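Local coordinates for protein MmeI (Methylophilus methylotrophus, PDB 5HR4) that binds DNA as a Type IIL restriction-modification enzyme and probably methylates adenine at N6 with S-adenosylmethionine as the methyl donor, at residues G222-L225 with A226-N230; K859-P862 with S863-K867; K874-D877 with S878-F882. One frame throughout, in Å; residues are numbered along the deposited sequence.

Contact 1: G222-L225 with A226-N230; sequences GSDL and AHHIN
Leu225 and Ile229 meet one turn apart at the start of helix 225-235, and their pairing is both apolar and polar. On the apolar side the two side chains cross at a slant, with Leu225 CD1 3.8 Å from Ile229 CD1. Ile229 brings its CG1 arm back over the preceding turn by setting it opposite its own carbonyl carbon (chi1 -71°), and CG1 lies 3.4 Å from Leu225 O. Leu225 also rests on Thr218 and Phe271, and Ala226 on Phe271, so this flank of the helix is buried; the Ile229 side chain is about 9 Å from that of the calcium ligand Cys283.

Backbone bonds do the polar work. Ile229 N donates to Leu225 O at 3.0 Å, nearly straight and in the carbonyl plane. One residue earlier, Asp224 O takes two weak bonds, from His227 N and from His228 N; the first is bent at the hydrogen, the second long. A water ties the approach loop to the helix start: it donates to Gly222 O and accepts from Ala226 N at 2.6 Å.

The two histidines meet Asp224 in different ways. His228 turns the edge of its ring to the backbone, CD2 lying 3.3 Å from Asp224 O in the ring plane. His228 NE2 is 3.5 Å from Asp224 OD2, with the carboxylate and ring planes 71° apart. The firmer polar partners of both residues lie outside: Asp224 OD1 accepts from Leu219 N, and His228 ND1 bonds to Tyr213 OH. The His227 ring meets the Asp224 backbone obliquely, His227 CD2 3.7 Å from Asp224 CA.

Together these features make a helix N-terminus within the helicase spacer region, its first turn closed by main-chain and water-mediated bonds.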
loop_
_atom_site.group_PDB
_atom_site.type_symbol
_atom_site.label_atom_id
_atom_site.label_comp_id
_atom_site.label_asym_id
_atom_site.label_seq_id
_atom_site.Cartn_x
_atom_site.Cartn_y
_atom_site.Cartn_z
ATOM N N GLY A 222 -13.534 37.884 -16.571
ATOM C CA GLY A 222 -13.288 36.539 -17.050
ATOM C C GLY A 222 -14.159 36.097 -18.199
ATOM O O GLY A 222 -14.090 34.929 -18.590
ATOM N N SER A 223 -14.968 37.003 -18.761
ATOM C CA SER A 223 -15.935 36.618 -19.789
ATOM C C SER A 223 -15.246 36.157 -21.072
ATOM O O SER A 223 -15.683 35.189 -21.701
ATOM C CB SER A 223 -16.879 37.788 -20.076
ATOM O OG SER A 223 -16.165 38.909 -20.584
ATOM N N ASP A 224 -14.157 36.821 -21.464
ATOM C CA ASP A 224 -13.464 36.536 -22.715
ATOM C C ASP A 224 -12.241 35.632 -22.557
ATOM O O ASP A 224 -11.591 35.317 -23.559
ATOM C CB ASP A 224 -13.053 37.855 -23.394
ATOM C CG ASP A 224 -11.940 38.599 -22.646
ATOM O OD1 ASP A 224 -11.750 38.381 -21.423
ATOM O OD2 ASP A 224 -11.257 39.425 -23.293
ATOM N N LEU A 225 -11.920 35.187 -21.341
ATOM C CA LEU A 225 -10.644 34.508 -21.136
ATOM C C LEU A 225 -10.547 33.226 -21.946
ATOM O O LEU A 225 -9.477 32.901 -22.480
ATOM C CB LEU A 225 -10.434 34.201 -19.658
ATOM C CG LEU A 225 -9.219 33.329 -19.389
ATOM C CD1 LEU A 225 -7.922 34.031 -19.849
ATOM C CD2 LEU A 225 -9.188 33.029 -17.912
ATOM N N ALA A 226 -11.644 32.476 -22.053
ATOM C CA ALA A 226 -11.533 31.173 -22.690
ATOM C C ALA A 226 -11.382 31.280 -24.196
ATOM O O ALA A 226 -10.859 30.342 -24.815
ATOM C CB ALA A 226 -12.733 30.299 -22.348
ATOM N N HIS A 227 -11.820 32.392 -24.797
ATOM C CA HIS A 227 -11.583 32.579 -26.223
ATOM C C HIS A 227 -10.100 32.735 -26.484
ATOM O O HIS A 227 -9.534 32.048 -27.342
ATOM C CB HIS A 227 -12.329 33.805 -26.773
ATOM C CG HIS A 227 -13.746 33.936 -26.314
ATOM N ND1 HIS A 227 -14.588 32.855 -26.160
ATOM C CD2 HIS A 227 -14.468 35.030 -25.962
ATOM C CE1 HIS A 227 -15.768 33.278 -25.735
ATOM N NE2 HIS A 227 -15.722 34.593 -25.607
ATOM N N HIS A 228 -9.457 33.652 -25.744
ATOM C CA HIS A 228 -8.033 33.908 -25.923
ATOM C C HIS A 228 -7.210 32.668 -25.627
ATOM O O HIS A 228 -6.224 32.395 -26.313
ATOM C CB HIS A 228 -7.576 35.055 -25.028
ATOM C CG HIS A 228 -8.084 36.399 -25.444
ATOM N ND1 HIS A 228 -7.267 37.365 -25.986
ATOM C CD2 HIS A 228 -9.318 36.950 -25.370
ATOM C CE1 HIS A 228 -7.976 38.452 -26.235
ATOM N NE2 HIS A 228 -9.224 38.228 -25.866
ATOM N N ILE A 229 -7.578 31.906 -24.599
ATOM C CA ILE A 229 -6.804 30.696 -24.337
ATOM C C ILE A 229 -6.927 29.734 -25.517
ATOM O O ILE A 229 -5.932 29.152 -25.962
ATOM C CB ILE A 229 -7.213 30.063 -22.989
ATOM C CG1 ILE A 229 -6.702 30.955 -21.858
ATOM C CG2 ILE A 229 -6.622 28.669 -22.817
ATOM C CD1 ILE A 229 -6.882 30.380 -20.470
ATOM N N ASN A 230 -8.121 29.635 -26.108
ATOM C CA ASN A 230 -8.328 28.736 -27.246
ATOM C C ASN A 230 -7.417 29.098 -28.410
ATOM O O ASN A 230 -6.822 28.209 -29.037
ATOM C CB ASN A 230 -9.797 28.762 -27.680
ATOM C CG ASN A 230 -10.150 27.618 -28.627
ATOM O OD1 ASN A 230 -10.165 27.777 -29.863
ATOM N ND2 ASN A 230 -10.438 26.455 -28.052
HETATM O O HOH W 1 -13.743 33.049 -20.555
#

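Contact 2: K859-P862 with S863-K867; sequences KTMP and SELLK
Pro862 stands at the N-cap of helix 863-880, and its carbonyl oxygen serves the first turn twice: Leu866 N donates at 3.2 Å to Pro862 O, nearly straight and in the carbonyl plane, while Leu865 N makes a weak, bent bond to the same oxygen. Met861 reaches in from the loop before the helix with its chain fully extended, CG lying anti to the backbone N (chi1 171°). That carries the terminal methyl onto the helix, and the Met861 and Leu865 side chains cross at about a right angle. Met861 CE sits 3.4 Å from Leu865 CG, 3.3 Å from Leu866 N and, more loosely, 4.1 Å from Leu866 CB. The ring of Pro862 runs alongside Leu865 in the same direction, with Pro862 CG 3.9 Å from Leu865 CB. Leu865 therefore touches the loop as well as Ile840 and Ala843 of helix 827-845 and Tyr856 of helix 852-856. One residue before it, Glu864 OE2 is hydrogen-bonded to Asn846 ND2. The chemistry is therefore divided: one carbonyl starts the helical bonding, whereas a methionine methyl and a proline ring supply the apolar cover that seats the incoming loop on Leu865.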
loop_
_atom_site.group_PDB
_atom_site.type_symbol
_atom_site.label_atom_id
_atom_site.label_comp_id
_atom_site.label_asym_id
_atom_site.label_seq_id
_atom_site.Cartn_x
_atom_site.Cartn_y
_atom_site.Cartn_z
ATOM N N LYS A 859 8.233 -2.933 28.617
ATOM C CA LYS A 859 8.785 -1.910 29.500
ATOM C C LYS A 859 8.377 -2.153 30.955
ATOM O O LYS A 859 9.224 -2.343 31.827
ATOM C CB LYS A 859 8.320 -0.529 29.034
ATOM N N THR A 860 7.071 -2.162 31.228
ATOM C CA THR A 860 6.516 -2.145 32.578
ATOM C C THR A 860 6.294 -3.534 33.168
ATOM O O THR A 860 5.817 -3.637 34.307
ATOM C CB THR A 860 5.189 -1.374 32.576
ATOM N N MET A 861 6.620 -4.593 32.435
ATOM C CA MET A 861 6.331 -5.944 32.897
ATOM C C MET A 861 7.083 -6.248 34.185
ATOM O O MET A 861 8.299 -6.027 34.255
ATOM C CB MET A 861 6.717 -6.961 31.834
ATOM C CG MET A 861 6.655 -8.386 32.301
ATOM S SD MET A 861 6.892 -9.449 30.885
ATOM C CE MET A 861 6.375 -11.060 31.457
ATOM N N PRO A 862 6.419 -6.770 35.207
ATOM C CA PRO A 862 7.133 -7.111 36.445
ATOM C C PRO A 862 8.108 -8.260 36.210
ATOM O O PRO A 862 7.882 -9.130 35.362
ATOM C CB PRO A 862 6.005 -7.502 37.412
ATOM C CG PRO A 862 4.898 -7.983 36.517
ATOM C CD PRO A 862 4.996 -7.162 35.240
ATOM N N SER A 863 9.224 -8.245 36.954
ATOM C CA SER A 863 10.228 -9.283 36.733
ATOM C C SER A 863 9.737 -10.640 37.224
ATOM O O SER A 863 10.194 -11.686 36.740
ATOM C CB SER A 863 11.556 -8.906 37.401
ATOM O OG SER A 863 11.389 -8.579 38.770
ATOM N N GLU A 864 8.809 -10.648 38.175
ATOM C CA GLU A 864 8.267 -11.920 38.633
ATOM C C GLU A 864 7.486 -12.624 37.524
ATOM O O GLU A 864 7.495 -13.860 37.445
ATOM C CB GLU A 864 7.395 -11.691 39.872
ATOM C CG GLU A 864 6.874 -12.953 40.522
ATOM C CD GLU A 864 5.667 -12.687 41.397
ATOM O OE1 GLU A 864 5.378 -11.495 41.670
ATOM O OE2 GLU A 864 4.997 -13.670 41.791
ATOM N N LEU A 865 6.834 -11.856 36.637
ATOM C CA LEU A 865 6.123 -12.473 35.519
ATOM C C LEU A 865 7.096 -12.954 34.457
ATOM O O LEU A 865 6.970 -14.077 33.949
ATOM C CB LEU A 865 5.118 -11.492 34.917
ATOM C CG LEU A 865 4.173 -12.078 33.856
ATOM C CD1 LEU A 865 3.460 -13.326 34.344
ATOM C CD2 LEU A 865 3.174 -11.026 33.415
ATOM N N LEU A 866 8.082 -12.121 34.119
ATOM C CA LEU A 866 9.096 -12.530 33.154
ATOM C C LEU A 866 9.729 -13.856 33.551
ATOM O O LEU A 866 9.995 -14.709 32.693
ATOM C CB LEU A 866 10.162 -11.447 33.030
ATOM C CG LEU A 866 11.248 -11.814 32.032
ATOM C CD1 LEU A 866 10.636 -12.161 30.660
ATOM C CD2 LEU A 866 12.239 -10.675 31.935
ATOM N N LYS A 867 9.947 -14.059 34.857
ATOM C CA LYS A 867 10.600 -15.279 35.308
ATOM C C LYS A 867 9.729 -16.499 35.028
ATOM O O LYS A 867 10.190 -17.473 34.415
ATOM C CB LYS A 867 10.946 -15.167 36.793
#

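Contact 3: K874-D877 with S878-F882; sequences KAVD and SVYGF
Val876 CG1 packs beside the Tyr880 ring, 3.9 Å from Tyr880 CE1. The ring also presents its edge to the main chain: Tyr880 CD1 is 3.3 Å from Val876 O, in the ring plane. Val876 O also accepts from Tyr880 N at 3.2 Å. Upstream, Ser878 N and Val879 N bond back to Lys874 O and Ala875 O.

The helix closes at Gly881, which takes a positive phi (69°) in a Schellman motif with two bonds. Gly881 N bonds to Ser878 O at 2.9 Å. Phe882 N returns to Asp877 O at 3.0 Å, nearly straight at the hydrogen but tilted 30° from the carbonyl plane. The positive phi of Gly881 turns the chain, and Phe882 CB is directed toward the last turn. The Phe882 ring comes obliquely to the Asp877 carboxylate, Asp877 OD1 lying 4.3 Å from Phe882 CD2.

A second shell fixes these groups. Asp877 OD2 forms a salt bridge with Arg891, which Phe882 touches too, and Tyr880 OH is anchored on Pro821 O.

Three helices gather round this C-terminal end of helix 863-880: Val879 leans on Gln829 and Ile833 of helix 827-845, Asp877, Tyr880 and Phe882 share Met793 of helix 792-801, and from helix 888-903 Phe894 meets the Phe882 ring and touches the Tyr880 side chain.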
loop_
_atom_site.group_PDB
_atom_site.type_symbol
_atom_site.label_atom_id
_atom_site.label_comp_id
_atom_site.label_asym_id
_atom_site.label_seq_id
_atom_site.Cartn_x
_atom_site.Cartn_y
_atom_site.Cartn_z
ATOM N N LYS A 874 11.504 -22.751 29.132
ATOM C CA LYS A 874 12.418 -23.844 29.451
ATOM C C LYS A 874 11.708 -25.195 29.423
ATOM O O LYS A 874 12.217 -26.163 28.844
ATOM C CB LYS A 874 13.045 -23.584 30.822
ATOM C CG LYS A 874 14.146 -24.558 31.257
ATOM C CD LYS A 874 14.012 -24.862 32.752
ATOM C CE LYS A 874 15.360 -25.082 33.426
ATOM N NZ LYS A 874 16.124 -23.812 33.657
ATOM N N ALA A 875 10.517 -25.272 30.024
ATOM C CA ALA A 875 9.751 -26.514 30.001
ATOM C C ALA A 875 9.267 -26.859 28.595
ATOM O O ALA A 875 9.349 -28.022 28.179
ATOM C CB ALA A 875 8.571 -26.411 30.961
ATOM N N VAL A 876 8.758 -25.872 27.846
ATOM C CA VAL A 876 8.287 -26.146 26.486
ATOM C C VAL A 876 9.463 -26.463 25.568
ATOM O O VAL A 876 9.405 -27.396 24.755
ATOM C CB VAL A 876 7.451 -24.964 25.946
ATOM C CG1 VAL A 876 7.018 -25.198 24.490
ATOM C CG2 VAL A 876 6.224 -24.727 26.807
ATOM N N ASP A 877 10.540 -25.686 25.666
ATOM C CA ASP A 877 11.700 -25.946 24.826
ATOM C C ASP A 877 12.237 -27.344 25.059
ATOM O O ASP A 877 12.632 -28.034 24.109
ATOM C CB ASP A 877 12.778 -24.908 25.100
ATOM C CG ASP A 877 12.359 -23.520 24.676
ATOM O OD1 ASP A 877 11.449 -23.424 23.816
ATOM O OD2 ASP A 877 12.942 -22.536 25.195
ATOM N N SER A 878 12.256 -27.776 26.322
ATOM C CA SER A 878 12.672 -29.135 26.644
ATOM C C SER A 878 11.806 -30.169 25.927
ATOM O O SER A 878 12.320 -31.170 25.415
ATOM C CB SER A 878 12.632 -29.344 28.156
ATOM O OG SER A 878 12.412 -30.708 28.469
ATOM N N VAL A 879 10.490 -29.944 25.867
ATOM C CA VAL A 879 9.618 -30.900 25.189
ATOM C C VAL A 879 9.998 -31.014 23.720
ATOM O O VAL A 879 9.947 -32.102 23.131
ATOM C CB VAL A 879 8.142 -30.505 25.359
ATOM C CG1 VAL A 879 7.262 -31.457 24.587
ATOM C CG2 VAL A 879 7.762 -30.513 26.832
ATOM N N TYR A 880 10.393 -29.895 23.109
ATOM C CA TYR A 880 10.868 -29.892 21.730
ATOM C C TYR A 880 12.258 -30.476 21.581
ATOM O O TYR A 880 12.638 -30.857 20.468
ATOM C CB TYR A 880 10.900 -28.467 21.169
ATOM C CG TYR A 880 9.576 -27.964 20.669
ATOM C CD1 TYR A 880 8.562 -27.632 21.550
ATOM C CD2 TYR A 880 9.343 -27.823 19.321
ATOM C CE1 TYR A 880 7.350 -27.175 21.095
ATOM C CE2 TYR A 880 8.144 -27.373 18.855
ATOM C CZ TYR A 880 7.146 -27.048 19.744
ATOM O OH TYR A 880 5.937 -26.597 19.276
ATOM N N GLY A 881 13.032 -30.538 22.663
ATOM C CA GLY A 881 14.440 -30.815 22.512
ATOM C C GLY A 881 15.178 -29.681 21.850
ATOM O O GLY A 881 16.193 -29.913 21.188
ATOM N N PHE A 882 14.690 -28.453 22.011
ATOM C CA PHE A 882 15.287 -27.297 21.353
ATOM C C PHE A 882 16.421 -26.764 22.215
ATOM O O PHE A 882 16.199 -26.303 23.343
ATOM C CB PHE A 882 14.247 -26.214 21.094
ATOM C CG PHE A 882 14.816 -24.983 20.451
ATOM C CD1 PHE A 882 15.365 -25.046 19.178
ATOM C CD2 PHE A 882 14.795 -23.766 21.115
ATOM C CE1 PHE A 882 15.892 -23.920 18.577
ATOM C CE2 PHE A 882 15.316 -22.632 20.526
ATOM C CZ PHE A 882 15.873 -22.708 19.249
#

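The three contacts follow one another along the chain without interleaving. Contact 1, at the head of helix 225-235 in the helicase spacer region, lies on the opposite side of the chain's centre from the other two, its centre about 74 Å from that of contact 2 and about 81 Å from that of contact 3. Contacts 2 and 3 mark the beginning and end of helix 863-880 in the C-terminal domain, with centres about 21 Å apart, and helix 827-845 packs against both. The starting end of that helix is the nearer to the bound DNA, about 9 Å at the nearest atoms against about 20 Å for contact 3, whereas contact 1 belongs to a separate, distant region near the calcium site.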